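Local coordinates for protein putative S41 protease (Bacteroides fragilis NCTC 9343, PDB 3K50) that is a putative serine peptidase of family S41, carrying a PDZ domain, that probably cleaves peptide bonds in protein or peptide substrates, at residues F197-T202 / L239-L244; L245-A250 / E280-G285; L258-R263 / Q273-N278; Y329-P334 / C349-A354. All blocks are in the same frame, centred on the assembly; numbering follows the deposited sequence. Where two conformers were deposited one is given.

Contact 1: residues F197-T202 / L239-L244; sequences FKAGPT and LDCAQL
F197 turns the CD2-CE2 side of its ring to the backbone and methyl of A242. CD2 of F197 lies 3.6 Å from A242 N, and CE2 of F197 comes within 3.8 Å of A242 CB. Both A242 N and C241 CB sit near the ring plane, so the helix borders the edge of the aromatic group. One step nearer the chain, F197 CB and C241 CB pack at 3.9 Å, in keeping with these two residues having the closest CA atoms of the pair of segments. With F197 CG anti to its own carbonyl carbon (chi1 -69°), CG lies beside the backbone N, and from there it is the CD2-CE2 edge that meets A242. F197-T202 belongs to the loop between strand 187-194 and helix 207-221, while L239-L244 is the first part of helix 239-249; both lie in the S41 peptidase region, of the ClpP/crotonase clan, where helices pack against a mixed sheet. Main-chain hydrogen bonds join F197 to G236 and S238, and A199 to N209. C241 then reaches past F197 to the next peptide: its SG is 3.5 Å from K198 C and equally 3.5 Å from A199 N, a van der Waals approach of sulphur to a peptide group. The methyl of A199 flanks the same sulphur, with A199 CB 3.9 Å from C241 SG. Beyond the two segments, Y194 meets the F197 ring edge-to-face, and A304, A305 and V308 of helix 304-312 also touch the F197 side chain.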
loop_
_atom_site.group_PDB
_atom_site.type_symbol
_atom_site.label_atom_id
_atom_site.label_comp_id
_atom_site.label_asym_id
_atom_site.label_seq_id
_atom_site.Cartn_x
_atom_site.Cartn_y
_atom_site.Cartn_z
ATOM N N PHE A 197 4.644 -4.488 1.397
ATOM C CA PHE A 197 5.503 -5.625 1.078
ATOM C C PHE A 197 6.901 -5.339 1.649
ATOM O O PHE A 197 7.826 -4.901 0.941
ATOM C CB PHE A 197 5.532 -5.874 -0.444
ATOM C CG PHE A 197 4.210 -6.378 -0.992
ATOM C CD1 PHE A 197 3.176 -5.526 -1.199
ATOM C CD2 PHE A 197 4.029 -7.715 -1.288
ATOM C CE1 PHE A 197 1.956 -5.991 -1.668
ATOM C CE2 PHE A 197 2.819 -8.186 -1.757
ATOM C CZ PHE A 197 1.774 -7.316 -1.934
ATOM N N LYS A 198 7.067 -5.655 2.918
ATOM C CA LYS A 198 8.306 -5.398 3.633
ATOM C C LYS A 198 8.611 -6.623 4.495
ATOM O O LYS A 198 7.751 -7.074 5.222
ATOM C CB LYS A 198 8.112 -4.128 4.472
ATOM C CG LYS A 198 9.427 -3.533 4.972
ATOM C CD LYS A 198 9.176 -2.284 5.742
ATOM C CE LYS A 198 10.432 -1.696 6.311
ATOM N NZ LYS A 198 10.049 -0.477 7.076
ATOM N N ALA A 199 9.832 -7.130 4.412
ATOM C CA ALA A 199 10.201 -8.387 4.996
ATOM C C ALA A 199 10.431 -8.290 6.485
ATOM O O ALA A 199 10.090 -9.213 7.192
ATOM C CB ALA A 199 11.442 -8.982 4.247
ATOM N N GLY A 200 10.964 -7.156 6.959
ATOM C CA GLY A 200 11.245 -6.951 8.371
ATOM C C GLY A 200 11.640 -5.496 8.653
ATOM O O GLY A 200 11.754 -4.684 7.702
ATOM N N PRO A 201 11.799 -5.143 9.959
ATOM C CA PRO A 201 12.138 -3.760 10.345
ATOM C C PRO A 201 13.549 -3.331 9.919
ATOM O O PRO A 201 13.726 -2.186 9.572
ATOM C CB PRO A 201 11.978 -3.746 11.875
ATOM C CG PRO A 201 12.113 -5.185 12.298
ATOM C CD PRO A 201 11.576 -6.009 11.135
ATOM N N THR A 202 14.513 -4.249 9.901
ATOM C CA THR A 202 15.881 -3.943 9.506
ATOM C C THR A 202 16.217 -4.598 8.160
ATOM O O THR A 202 15.492 -5.478 7.691
ATOM C CB THR A 202 16.884 -4.381 10.582
ATOM O OG1 THR A 202 16.874 -5.805 10.686
ATOM C CG2 THR A 202 16.555 -3.741 11.958
ATOM N N LEU A 239 9.481 -7.578 -4.018
ATOM C CA LEU A 239 8.942 -8.661 -4.805
ATOM C C LEU A 239 9.159 -10.002 -4.141
ATOM O O LEU A 239 8.406 -10.912 -4.403
ATOM C CB LEU A 239 9.483 -8.666 -6.259
ATOM C CG LEU A 239 8.967 -7.488 -7.130
ATOM C CD1 LEU A 239 9.507 -7.573 -8.539
ATOM C CD2 LEU A 239 7.459 -7.399 -7.183
ATOM N N ASP A 240 10.141 -10.123 -3.256
ATOM C CA ASP A 240 10.341 -11.389 -2.568
ATOM C C ASP A 240 9.167 -11.616 -1.590
ATOM O O ASP A 240 8.732 -12.748 -1.392
ATOM C CB ASP A 240 11.743 -11.439 -1.948
ATOM C CG ASP A 240 12.915 -11.466 -3.086
ATOM O OD1 ASP A 240 12.865 -12.284 -4.064
ATOM O OD2 ASP A 240 13.871 -10.649 -3.007
ATOM N N CYS A 241 8.665 -10.545 -0.983
ATOM C CA CYS A 241 7.463 -10.616 -0.147
ATOM C C CYS A 241 6.293 -11.024 -1.004
ATOM O O CYS A 241 5.496 -11.858 -0.597
ATOM C CB CYS A 241 7.161 -9.268 0.536
ATOM S SG CYS A 241 8.427 -8.836 1.747
ATOM N N ALA A 242 6.196 -10.444 -2.196
ATOM C CA ALA A 242 5.108 -10.777 -3.097
ATOM C C ALA A 242 5.125 -12.264 -3.524
ATOM O O ALA A 242 4.097 -12.885 -3.590
ATOM C CB ALA A 242 5.119 -9.854 -4.331
ATOM N N GLN A 243 6.305 -12.806 -3.795
ATOM C CA GLN A 243 6.467 -14.194 -4.145
ATOM C C GLN A 243 6.017 -15.053 -3.001
ATOM O O GLN A 243 5.381 -16.050 -3.226
ATOM C CB GLN A 243 7.935 -14.494 -4.495
ATOM C CG GLN A 243 8.162 -15.936 -4.964
ATOM C CD GLN A 243 9.621 -16.275 -5.161
ATOM O OE1 GLN A 243 10.491 -15.581 -4.637
ATOM N NE2 GLN A 243 9.894 -17.368 -5.873
ATOM N N LEU A 244 6.415 -14.717 -1.785
ATOM C CA LEU A 244 5.991 -15.489 -0.597
ATOM C C LEU A 244 4.443 -15.554 -0.474
ATOM O O LEU A 244 3.855 -16.640 -0.406
ATOM C CB LEU A 244 6.602 -14.891 0.686
ATOM C CG LEU A 244 6.132 -15.486 2.039
ATOM C CD1 LEU A 244 6.399 -16.983 2.129
ATOM C CD2 LEU A 244 6.700 -14.781 3.241
#

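Contact 2: residues L245-A250 / E280-G285; sequences LCTMLA and ELIQSG
T247 and I282 meet at a slant, the methyl branch of one against the longer branch of the other. CG2 of T247 is 3.8 Å from I282 CG1 and 4.1 Å from I282 CD1. T247 CG2 stands anti to the backbone N, which leaves OG1 (chi1 -71°) beside that N; the hydroxyl is engaged by Q243 O and N278 N, while the methyl is left for I282. M248, a selenomethionine, is set differently: its chain runs past I282 in the opposite direction, touching it with CG at 4.2 Å from I282 CG1. With chi2 of M248 extended (-167°), its SE rests 4.0 Å from G285 CA; the chain bends only beyond the selenium, at CE. Thus I282 faces two successive residues of the last turn of helix 239-249, and G285 CA meets the selenium of the second. A type II' turn runs from I282 to G285, closed by G285 N to I282 O at 2.8 Å. From within the turn, Q283 NE2 reaches back to E280 O at 2.8 Å, an almost straight bond (175°) with the oxygen in the amide plane of Q283. Outside the segments, R213 of helix 207-221 holds L281 O, and N287 ND2 bonds T247 O and A250 O. The interface itself is therefore carbon and selenium packing without directional bonds, resting on the fit of apolar surfaces, while the polar groups beside it are satisfied by N287, R213, Q243 and N278.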
loop_
_atom_site.group_PDB
_atom_site.type_symbol
_atom_site.label_atom_id
_atom_site.label_comp_id
_atom_site.label_asym_id
_atom_site.label_seq_id
_atom_site.Cartn_x
_atom_site.Cartn_y
_atom_site.Cartn_z
ATOM N N LEU A 245 3.811 -14.379 -0.534
ATOM C CA LEU A 245 2.356 -14.226 -0.461
ATOM C C LEU A 245 1.647 -15.072 -1.555
ATOM O O LEU A 245 0.712 -15.852 -1.300
ATOM C CB LEU A 245 1.996 -12.740 -0.593
ATOM C CG LEU A 245 0.518 -12.388 -0.474
ATOM C CD1 LEU A 245 -0.131 -12.918 0.895
ATOM C CD2 LEU A 245 0.278 -10.884 -0.692
ATOM N N CYS A 246 2.084 -14.923 -2.793
ATOM C CA CYS A 246 1.503 -15.709 -3.866
ATOM C C CYS A 246 1.633 -17.176 -3.685
ATOM O O CYS A 246 0.704 -17.919 -3.985
ATOM C CB CYS A 246 2.178 -15.363 -5.183
ATOM S SG CYS A 246 1.753 -13.682 -5.784
ATOM N N THR A 247 2.811 -17.611 -3.215
ATOM C CA THR A 247 3.095 -19.020 -3.060
ATOM C C THR A 247 2.093 -19.610 -2.056
ATOM O O THR A 247 1.613 -20.723 -2.215
ATOM C CB THR A 247 4.607 -19.211 -2.684
ATOM O OG1 THR A 247 5.440 -18.900 -3.841
ATOM C CG2 THR A 247 4.922 -20.658 -2.163
HETATM N N MSE A 248 1.739 -18.827 -1.042
HETATM C CA MSE A 248 0.878 -19.330 0.013
HETATM C C MSE A 248 -0.630 -19.260 -0.319
HETATM O O MSE A 248 -1.424 -19.989 0.289
HETATM C CB MSE A 248 1.224 -18.653 1.344
HETATM C CG MSE A 248 2.587 -19.049 1.938
HETATM SE SE MSE A 248 2.982 -18.592 3.760
HETATM C CE MSE A 248 2.816 -16.743 3.589
ATOM N N LEU A 249 -1.031 -18.444 -1.288
ATOM C CA LEU A 249 -2.453 -18.349 -1.683
ATOM C C LEU A 249 -2.808 -19.336 -2.777
ATOM O O LEU A 249 -3.921 -19.817 -2.823
ATOM C CB LEU A 249 -2.786 -16.941 -2.204
ATOM C CG LEU A 249 -2.746 -15.770 -1.244
ATOM C CD1 LEU A 249 -2.669 -14.379 -1.911
ATOM C CD2 LEU A 249 -4.062 -15.893 -0.354
ATOM N N ALA A 250 -1.823 -19.714 -3.590
ATOM C CA ALA A 250 -2.091 -20.404 -4.827
ATOM C C ALA A 250 -2.655 -21.815 -4.695
ATOM O O ALA A 250 -2.484 -22.471 -3.648
ATOM C CB ALA A 250 -0.824 -20.468 -5.640
ATOM N N GLU A 280 9.540 -24.073 -0.933
ATOM C CA GLU A 280 10.572 -23.982 0.116
ATOM C C GLU A 280 10.500 -22.632 0.867
ATOM O O GLU A 280 11.098 -22.478 1.918
ATOM C CB GLU A 280 11.961 -24.153 -0.480
ATOM C CG GLU A 280 12.386 -25.593 -0.749
ATOM C CD GLU A 280 11.741 -26.214 -1.948
ATOM O OE1 GLU A 280 11.618 -25.519 -2.985
ATOM O OE2 GLU A 280 11.389 -27.426 -1.869
ATOM N N LEU A 281 9.816 -21.658 0.284
ATOM C CA LEU A 281 9.572 -20.384 0.955
ATOM C C LEU A 281 8.509 -20.443 2.026
ATOM O O LEU A 281 8.499 -19.572 2.891
ATOM C CB LEU A 281 9.123 -19.289 -0.024
ATOM C CG LEU A 281 10.105 -18.665 -1.034
ATOM C CD1 LEU A 281 9.294 -17.721 -1.881
ATOM C CD2 LEU A 281 11.288 -17.891 -0.371
ATOM N N ILE A 282 7.679 -21.487 2.051
ATOM C CA ILE A 282 6.545 -21.505 2.997
ATOM C C ILE A 282 7.043 -21.571 4.438
ATOM O O ILE A 282 6.531 -20.838 5.317
ATOM C CB ILE A 282 5.570 -22.652 2.650
ATOM C CG1 ILE A 282 4.944 -22.412 1.232
ATOM C CG2 ILE A 282 4.507 -22.878 3.733
ATOM C CD1 ILE A 282 4.157 -23.563 0.690
ATOM N N GLN A 283 7.999 -22.461 4.686
ATOM C CA GLN A 283 8.563 -22.631 6.016
ATOM C C GLN A 283 7.449 -22.765 7.059
ATOM O O GLN A 283 6.603 -23.642 6.890
ATOM C CB GLN A 283 9.575 -21.499 6.298
ATOM C CG GLN A 283 10.769 -21.572 5.360
ATOM C CD GLN A 283 11.568 -22.845 5.517
ATOM O OE1 GLN A 283 11.953 -23.229 6.654
ATOM N NE2 GLN A 283 11.859 -23.492 4.401
ATOM N N SER A 284 7.413 -21.912 8.090
ATOM C CA SER A 284 6.430 -22.003 9.159
ATOM C C SER A 284 5.008 -21.580 8.796
ATOM O O SER A 284 4.079 -21.669 9.651
ATOM C CB SER A 284 6.898 -21.177 10.363
ATOM O OG SER A 284 7.260 -19.872 9.955
ATOM N N GLY A 285 4.817 -21.107 7.565
ATOM C CA GLY A 285 3.503 -20.749 7.056
ATOM C C GLY A 285 2.786 -21.974 6.494
ATOM O O GLY A 285 3.102 -23.113 6.880
#

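Contact 3: residues L258-R263 / Q273-N278; sequences LLALLR and QDLTFN
L259 lays its CD1 methyl over a face of the F277 ring, 3.8 Å from the centroid and 29° off the normal, a CH-pi contact at the tight end of this strand pair. L259 CG stands anti to the backbone N (chi1 176°), and its chain crosses F277 at about a right angle. Y315 meets the same ring edge-to-face, and M307 and C311 of helix 304-312 touch L259, so this end is closed in. Close by, L275 O takes two main-chain donors, L259 N at 2.7 Å and A260 N at 3.0 Å; the first lies in the carbonyl plane, the second is tilted 30° from it. Regular pairing resumes with L275 N to A260 O at 2.8 Å and L262 N to Q273 O at 2.8 Å. On the buried side, L262 CD1 packs against L275 CD1 at 3.8 Å. The side bearing L261 and D274 is looser and partly open to solvent. There R263 presents two guanidinium nitrogens to one carboxylate oxygen, with NH2 3.0 Å and NH1 3.1 Å from D274 OD1, the NH2 bond using the syn lone pair of D274 OD1. R263 NH1 also donates to L262 O, approaching from well above that carbonyl plane, so NH1 is shared between D274 OD1 and L262 O, and L262 O lies in the guanidinium plane. L258 and D274 meet there through aliphatic atoms. Two residues, L259 and A260, facing the single L275 while the register shifts by one define a classic beta bulge, here within the antiparallel hairpin of strands 258-263 and 273-276.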
loop_
_atom_site.group_PDB
_atom_site.type_symbol
_atom_site.label_atom_id
_atom_site.label_comp_id
_atom_site.label_asym_id
_atom_site.label_seq_id
_atom_site.Cartn_x
_atom_site.Cartn_y
_atom_site.Cartn_z
ATOM N N LEU A 258 6.088 -21.147 -13.008
ATOM C CA LEU A 258 6.562 -19.775 -13.141
ATOM C C LEU A 258 5.543 -18.734 -12.619
ATOM O O LEU A 258 4.372 -18.804 -12.925
ATOM C CB LEU A 258 6.910 -19.460 -14.628
ATOM C CG LEU A 258 8.217 -20.106 -15.167
ATOM C CD1 LEU A 258 8.230 -19.979 -16.714
ATOM C CD2 LEU A 258 9.535 -19.534 -14.513
ATOM N N LEU A 259 6.016 -17.781 -11.825
ATOM C CA LEU A 259 5.170 -16.771 -11.255
ATOM C C LEU A 259 5.455 -15.400 -11.871
ATOM O O LEU A 259 4.553 -14.652 -12.184
ATOM C CB LEU A 259 5.381 -16.681 -9.749
ATOM C CG LEU A 259 4.577 -15.561 -9.068
ATOM C CD1 LEU A 259 3.097 -15.898 -9.047
ATOM C CD2 LEU A 259 5.177 -15.300 -7.668
ATOM N N ALA A 260 6.723 -15.036 -11.928
ATOM C CA ALA A 260 7.145 -13.733 -12.450
ATOM C C ALA A 260 8.483 -13.794 -13.136
ATOM O O ALA A 260 9.389 -14.563 -12.732
ATOM C CB ALA A 260 7.165 -12.668 -11.343
ATOM N N LEU A 261 8.606 -12.964 -14.174
ATOM C CA LEU A 261 9.784 -12.911 -15.028
ATOM C C LEU A 261 10.288 -11.503 -14.902
ATOM O O LEU A 261 9.686 -10.583 -15.431
ATOM C CB LEU A 261 9.412 -13.253 -16.471
ATOM C CG LEU A 261 8.677 -14.562 -16.837
ATOM C CD1 LEU A 261 8.503 -14.594 -18.330
ATOM C CD2 LEU A 261 9.414 -15.825 -16.331
ATOM N N LEU A 262 11.366 -11.331 -14.138
ATOM C CA LEU A 262 12.011 -10.039 -13.973
ATOM C C LEU A 262 13.016 -9.849 -15.108
ATOM O O LEU A 262 13.995 -10.600 -15.194
ATOM C CB LEU A 262 12.729 -9.948 -12.620
ATOM C CG LEU A 262 11.845 -9.784 -11.333
ATOM C CD1 LEU A 262 10.755 -10.764 -11.202
ATOM C CD2 LEU A 262 12.676 -9.830 -10.096
ATOM N N ARG A 263 12.767 -8.848 -15.951
ATOM C CA ARG A 263 13.609 -8.523 -17.086
ATOM C C ARG A 263 14.140 -7.074 -17.054
ATOM O O ARG A 263 13.385 -6.093 -17.129
ATOM C CB ARG A 263 12.835 -8.840 -18.340
ATOM C CG ARG A 263 12.394 -10.304 -18.422
ATOM C CD ARG A 263 13.600 -11.195 -18.547
ATOM N NE ARG A 263 13.306 -12.612 -18.808
ATOM C CZ ARG A 263 13.226 -13.557 -17.875
ATOM N NH1 ARG A 263 13.393 -13.272 -16.591
ATOM N NH2 ARG A 263 12.994 -14.785 -18.250
ATOM N N GLN A 273 15.649 -12.558 -13.451
ATOM C CA GLN A 273 15.236 -13.602 -12.531
ATOM C C GLN A 273 13.900 -14.166 -12.881
ATOM O O GLN A 273 13.001 -13.393 -13.232
ATOM C CB GLN A 273 15.016 -13.067 -11.118
ATOM C CG GLN A 273 16.092 -13.039 -10.218
ATOM C CD GLN A 273 15.625 -12.728 -8.790
ATOM O OE1 GLN A 273 15.334 -11.582 -8.467
ATOM N NE2 GLN A 273 15.603 -13.749 -7.931
ATOM N N ASP A 274 13.752 -15.488 -12.682
ATOM C CA ASP A 274 12.498 -16.227 -12.900
ATOM C C ASP A 274 12.020 -16.647 -11.518
ATOM O O ASP A 274 12.598 -17.557 -10.894
ATOM C CB ASP A 274 12.705 -17.507 -13.766
ATOM C CG ASP A 274 12.976 -17.199 -15.229
ATOM O OD1 ASP A 274 12.666 -16.086 -15.567
ATOM O OD2 ASP A 274 13.398 -18.037 -16.075
ATOM N N LEU A 275 11.001 -15.988 -11.017
ATOM C CA LEU A 275 10.408 -16.367 -9.722
ATOM C C LEU A 275 9.324 -17.404 -9.971
ATOM O O LEU A 275 8.491 -17.283 -10.887
ATOM C CB LEU A 275 9.835 -15.152 -9.022
ATOM C CG LEU A 275 10.812 -13.968 -8.778
ATOM C CD1 LEU A 275 10.146 -12.875 -8.081
ATOM C CD2 LEU A 275 12.116 -14.416 -8.004
ATOM N N THR A 276 9.328 -18.431 -9.140
ATOM C CA THR A 276 8.300 -19.437 -9.161
ATOM C C THR A 276 7.415 -19.425 -7.912
ATOM O O THR A 276 7.707 -18.740 -6.918
ATOM C CB THR A 276 8.932 -20.847 -9.208
ATOM O OG1 THR A 276 9.611 -21.120 -7.946
ATOM C CG2 THR A 276 9.869 -20.964 -10.390
ATOM N N PHE A 277 6.324 -20.193 -7.980
ATOM C CA PHE A 277 5.566 -20.516 -6.805
ATOM C C PHE A 277 6.536 -21.478 -6.102
ATOM O O PHE A 277 6.709 -22.611 -6.531
ATOM C CB PHE A 277 4.236 -21.186 -7.129
ATOM C CG PHE A 277 3.197 -20.286 -7.783
ATOM C CD1 PHE A 277 2.429 -19.427 -7.041
ATOM C CD2 PHE A 277 2.921 -20.404 -9.120
ATOM C CE1 PHE A 277 1.453 -18.635 -7.637
ATOM C CE2 PHE A 277 1.964 -19.651 -9.701
ATOM C CZ PHE A 277 1.228 -18.758 -8.983
ATOM N N ASN A 278 7.206 -21.022 -5.041
ATOM C CA ASN A 278 8.308 -21.801 -4.441
ATOM C C ASN A 278 7.977 -22.338 -3.058
ATOM O O ASN A 278 8.055 -21.603 -2.073
ATOM C CB ASN A 278 9.558 -20.919 -4.405
ATOM C CG ASN A 278 10.798 -21.636 -3.950
ATOM O OD1 ASN A 278 10.801 -22.814 -3.511
ATOM N ND2 ASN A 278 11.903 -20.917 -4.057
#

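Contact 4: residues Y329-P334 / C349-A354; sequences YVATKP and CNVYNA
A331 N donates to C349 O at 2.9 Å with an almost straight angle of 177°, and this is the firm direct link between the two strands. Its return partner, C349 N to A331 O, is weak at 3.5 Å. Next to this pair a water bridges the two segments: it donates to Y329 O at 2.6 Å and to N350 OD1 at 2.9 Å, and accepts from V351 N at 2.8 Å. One solvent molecule thus serves a carbonyl of the 329-334 segment and, on the other segment, both an amide N-H and a side-chain oxygen. Y329 O and V351 N are 4.3 Å apart, and the water joins them. Around this polar core, A331 CB lies 3.7 Å from V351 CG2 and 4.0 Å from C349 SG. A chi1 of 62° sets that sulphur between the backbone N and the carbonyl carbon of C349, where it meets the A331 methyl. V330 and N350 run side by side in the same direction on the other face, V330 CG1 touching the amide oxygen of N350. The segment axes make 135°, so this antiparallel pair is strongly twisted, and it has one strong direct bond. These are the two arms of the hairpin of strands 330-336 and 342-352. The latter strand is also the neighbour of strand 258-263, bonding through N350 to R263 and through Y352 to L261, while V351 touches M307 of helix 304-312 and V330 touches F60 of the N-terminal region.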
loop_
_atom_site.group_PDB
_atom_site.type_symbol
_atom_site.label_atom_id
_atom_site.label_comp_id
_atom_site.label_asym_id
_atom_site.label_seq_id
_atom_site.Cartn_x
_atom_site.Cartn_y
_atom_site.Cartn_z
ATOM N N TYR A 329 3.534 -0.664 -13.461
ATOM C CA TYR A 329 3.710 -2.007 -14.022
ATOM C C TYR A 329 5.169 -2.474 -14.134
ATOM O O TYR A 329 5.423 -3.486 -14.785
ATOM C CB TYR A 329 3.012 -2.086 -15.419
ATOM C CG TYR A 329 3.513 -1.091 -16.406
ATOM C CD1 TYR A 329 2.947 0.180 -16.499
ATOM C CD2 TYR A 329 4.560 -1.391 -17.268
ATOM C CE1 TYR A 329 3.402 1.091 -17.406
ATOM C CE2 TYR A 329 5.075 -0.429 -18.165
ATOM C CZ TYR A 329 4.491 0.791 -18.249
ATOM O OH TYR A 329 4.983 1.715 -19.162
ATOM N N VAL A 330 6.099 -1.685 -13.573
ATOM C CA VAL A 330 7.541 -1.961 -13.569
ATOM C C VAL A 330 7.999 -1.884 -12.114
ATOM O O VAL A 330 7.241 -1.377 -11.260
ATOM C CB VAL A 330 8.319 -0.990 -14.465
ATOM C CG1 VAL A 330 8.123 -1.331 -15.965
ATOM C CG2 VAL A 330 7.915 0.447 -14.159
ATOM N N ALA A 331 9.165 -2.462 -11.799
ATOM C CA ALA A 331 9.635 -2.479 -10.426
ATOM C C ALA A 331 10.771 -1.508 -10.236
ATOM O O ALA A 331 11.615 -1.346 -11.141
ATOM C CB ALA A 331 10.097 -3.908 -10.045
ATOM N N THR A 332 10.818 -0.915 -9.045
ATOM C CA THR A 332 11.903 -0.055 -8.649
ATOM C C THR A 332 12.830 -0.766 -7.656
ATOM O O THR A 332 12.435 -1.764 -7.008
ATOM C CB THR A 332 11.387 1.215 -7.971
ATOM O OG1 THR A 332 10.672 0.864 -6.779
ATOM C CG2 THR A 332 10.446 2.065 -8.966
ATOM N N LYS A 333 14.070 -0.304 -7.589
ATOM C CA LYS A 333 15.003 -0.741 -6.544
ATOM C C LYS A 333 15.617 0.540 -5.948
ATOM O O LYS A 333 15.728 1.553 -6.629
ATOM C CB LYS A 333 16.066 -1.691 -7.091
ATOM C CG LYS A 333 16.196 -2.988 -6.291
ATOM C CD LYS A 333 16.033 -4.210 -7.227
ATOM C CE LYS A 333 15.698 -5.517 -6.496
ATOM N NZ LYS A 333 14.985 -6.473 -7.419
ATOM N N PRO A 334 15.922 0.532 -4.646
ATOM C CA PRO A 334 16.585 1.675 -4.015
ATOM C C PRO A 334 18.104 1.765 -4.232
ATOM O O PRO A 334 18.802 0.745 -4.188
ATOM C CB PRO A 334 16.327 1.458 -2.538
ATOM C CG PRO A 334 16.133 -0.007 -2.393
ATOM C CD PRO A 334 15.555 -0.515 -3.663
ATOM N N CYS A 349 13.468 -2.961 -13.626
ATOM C CA CYS A 349 12.996 -4.076 -14.458
ATOM C C CYS A 349 11.527 -4.154 -14.709
ATOM O O CYS A 349 10.714 -3.639 -13.970
ATOM C CB CYS A 349 13.396 -5.427 -13.869
ATOM S SG CYS A 349 12.743 -5.881 -12.234
ATOM N N ASN A 350 11.220 -4.798 -15.833
ATOM C CA ASN A 350 9.887 -5.270 -16.153
ATOM C C ASN A 350 9.584 -6.477 -15.273
ATOM O O ASN A 350 10.518 -7.199 -14.811
ATOM C CB ASN A 350 9.798 -5.688 -17.623
ATOM C CG ASN A 350 9.671 -4.538 -18.526
ATOM O OD1 ASN A 350 8.654 -3.843 -18.520
ATOM N ND2 ASN A 350 10.654 -4.315 -19.301
ATOM N N VAL A 351 8.313 -6.660 -14.945
ATOM C CA VAL A 351 7.867 -7.796 -14.126
ATOM C C VAL A 351 6.682 -8.493 -14.844
ATOM O O VAL A 351 5.521 -8.121 -14.675
ATOM C CB VAL A 351 7.455 -7.352 -12.711
ATOM C CG1 VAL A 351 7.128 -8.585 -11.844
ATOM C CG2 VAL A 351 8.528 -6.555 -12.110
ATOM N N TYR A 352 6.987 -9.435 -15.742
ATOM C CA TYR A 352 5.937 -10.124 -16.490
ATOM C C TYR A 352 5.389 -11.284 -15.708
ATOM O O TYR A 352 6.116 -11.904 -14.948
ATOM C CB TYR A 352 6.465 -10.654 -17.802
ATOM C CG TYR A 352 7.172 -9.546 -18.673
ATOM C CD1 TYR A 352 6.479 -8.413 -19.105
ATOM C CD2 TYR A 352 8.471 -9.667 -19.040
ATOM C CE1 TYR A 352 7.071 -7.422 -19.880
ATOM C CE2 TYR A 352 9.090 -8.662 -19.866
ATOM C CZ TYR A 352 8.366 -7.572 -20.279
ATOM O OH TYR A 352 8.924 -6.566 -21.038
ATOM N N ASN A 353 4.130 -11.613 -15.963
ATOM C CA ASN A 353 3.537 -12.810 -15.412
ATOM C C ASN A 353 3.993 -14.003 -16.293
ATOM O O ASN A 353 4.757 -13.836 -17.245
ATOM C CB ASN A 353 1.994 -12.712 -15.305
ATOM C CG ASN A 353 1.280 -12.511 -16.615
ATOM O OD1 ASN A 353 1.774 -12.809 -17.722
ATOM N ND2 ASN A 353 0.036 -12.033 -16.487
ATOM N N ALA A 354 3.456 -15.182 -16.017
ATOM C CA ALA A 354 3.832 -16.417 -16.739
ATOM C C ALA A 354 3.404 -16.364 -18.206
ATOM O O ALA A 354 3.940 -17.093 -19.017
ATOM C CB ALA A 354 3.213 -17.626 -16.039
HETATM O O HOH W 1 6.758 -4.914 -16.555
#

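Helix 239-249 ties contact 1 to contact 2, whose centres are 12 Å apart, and F197 CE2 touches L245 CD2 between them. The same helix reaches contact 3 by polar bonds: Q243 NE2 to T276 O at 2.8 Å, and T247 OG1 to N278 N at 3.0 Å. In sequence, contact 3 is nested within the loop closed by contact 2. Contacts 3 and 4, centred 11 Å apart, share one sheet, and L258 O packs 3.5 Å from A354 CB between them. L239 CD1 links contact 1 to V351 and A331 of contact 4. Contacts 2 and 4 do not meet; their nearest atoms are about 10 Å apart. All four lie within the S41 peptidase range.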